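Phosphatidylinositol-specific phospholipase C1 (Streptomyces antibioticus, PDB 3H4X) belongs to the calcium-dependent phosphoinositide phospholipase C family and adopts a TIM-barrel fold of parallel strands and surrounding helices. Local coordinates at residues Asp132-Asn135 / Gly141-Glu144. Sequence-based numbering, arbitrary orientation.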
loop_
_atom_site.group_PDB
_atom_site.type_symbol
_atom_site.label_atom_id
_atom_site.label_comp_id
_atom_site.label_asym_id
_atom_site.label_seq_id
_atom_site.Cartn_x
_atom_site.Cartn_y
_atom_site.Cartn_z
ATOM N N ASP A 132 10.497 -7.285 -8.250
ATOM C CA ASP A 132 11.912 -7.410 -8.561
ATOM C C ASP A 132 12.686 -6.143 -8.208
ATOM O O ASP A 132 13.750 -5.877 -8.770
ATOM C CB ASP A 132 12.098 -7.755 -10.045
ATOM C CG ASP A 132 11.461 -6.727 -10.975
ATOM O OD1 ASP A 132 10.883 -5.738 -10.475
ATOM O OD2 ASP A 132 11.538 -6.895 -12.212
ATOM N N GLY A 133 12.158 -5.369 -7.263
ATOM C CA GLY A 133 12.799 -4.131 -6.830
ATOM C C GLY A 133 12.740 -3.041 -7.884
ATOM O O GLY A 133 11.975 -3.132 -8.844
ATOM N N PHE A 134 13.549 -2.003 -7.698
ATOM C CA PHE A 134 13.628 -0.913 -8.656
ATOM C C PHE A 134 14.659 -1.196 -9.743
ATOM O O PHE A 134 15.429 -2.159 -9.666
ATOM C CB PHE A 134 13.971 0.402 -7.947
ATOM C CG PHE A 134 12.814 1.024 -7.215
ATOM C CD1 PHE A 134 11.802 1.655 -7.912
ATOM C CD2 PHE A 134 12.744 0.986 -5.830
ATOM C CE1 PHE A 134 10.735 2.233 -7.242
ATOM C CE2 PHE A 134 11.680 1.562 -5.158
ATOM C CZ PHE A 134 10.677 2.183 -5.864
ATOM N N ASN A 135 14.663 -0.336 -10.751
ATOM C CA ASN A 135 15.597 -0.433 -11.859
ATOM C C ASN A 135 16.036 0.967 -12.266
ATOM O O ASN A 135 15.704 1.444 -13.349
ATOM C CB ASN A 135 14.935 -1.152 -13.034
ATOM C CG ASN A 135 15.867 -1.336 -14.209
ATOM O OD1 ASN A 135 17.069 -1.092 -14.110
ATOM N ND2 ASN A 135 15.315 -1.772 -15.331
ATOM N N GLY A 141 13.611 3.915 -11.476
ATOM C CA GLY A 141 13.965 4.017 -10.069
ATOM C C GLY A 141 12.949 4.853 -9.308
ATOM O O GLY A 141 11.921 5.250 -9.853
ATOM N N PRO A 142 13.235 5.128 -8.031
ATOM C CA PRO A 142 12.325 5.906 -7.189
ATOM C C PRO A 142 11.897 7.242 -7.808
ATOM O O PRO A 142 10.722 7.605 -7.731
ATOM C CB PRO A 142 13.148 6.126 -5.918
ATOM C CG PRO A 142 14.013 4.900 -5.843
ATOM C CD PRO A 142 14.379 4.593 -7.270
ATOM N N ALA A 143 12.830 7.964 -8.422
ATOM C CA ALA A 143 12.515 9.271 -8.991
ATOM C C ALA A 143 11.537 9.162 -10.160
ATOM O O ALA A 143 10.630 9.984 -10.304
ATOM C CB ALA A 143 13.789 9.990 -9.418
ATOM N N GLU A 144 11.728 8.158 -11.008
ATOM C CA GLU A 144 10.845 7.969 -12.152
ATOM C C GLU A 144 9.471 7.456 -11.718
ATOM O O GLU A 144 8.454 7.803 -12.312
ATOM C CB GLU A 144 11.489 7.038 -13.184
ATOM C CG GLU A 144 12.734 7.620 -13.862
ATOM C CD GLU A 144 14.015 7.401 -13.073
ATOM O OE1 GLU A 144 14.004 6.643 -12.083
ATOM O OE2 GLU A 144 15.051 7.987 -13.454
#
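In the loop that joins strand 124-130 to helix 142-153, the Phe134 ring packs against Pro142, the first residue of the helix, a compact example of how a beta-alpha connection can fold back on the helix start that it leads into. Phe134 offers a ring face. Pro142 CD stands over it, 4.0 Å from the ring centroid and 17° off the normal, a CH-pi contact displaced toward the rim. Phe134 CG and Pro142 CD are 3.9 Å apart. Pro142 CG lies by the CD2-CE2 bond of the ring, 4.1 Å from each of those Phe134 atoms. The Gly141-Pro142 peptide continues the same surface: Pro142 N also lies over the face, while Gly141 C approaches Phe134 CD1 obliquely at 3.7 Å. With chi1 at -77°, Phe134 CG sits anti to its own carbonyl carbon, a setting that brings the ring up to this turn. No hydrogen bond joins the two segments; even Asn135 O and Gly141 N remain 3.7 Å apart. Gly141, at the N-cap position, instead turns its backbone N-H to Glu144 OE1 within the first turn of the helix, although the placement of that oxygen is less certain. Pro142 also lines pockets holding acetyl groups, one of them with Glu212 and His216. The loop is tied down by hydrogen bonds from Asn66 ND2 and Lys206 NZ to Phe134 O and from Asn135 ND2 to Ser65 O, while helix 209-222 packs Glu212 against both Phe134 and Pro142, so the contact adjoins both that helix and the loop after strand 58-64.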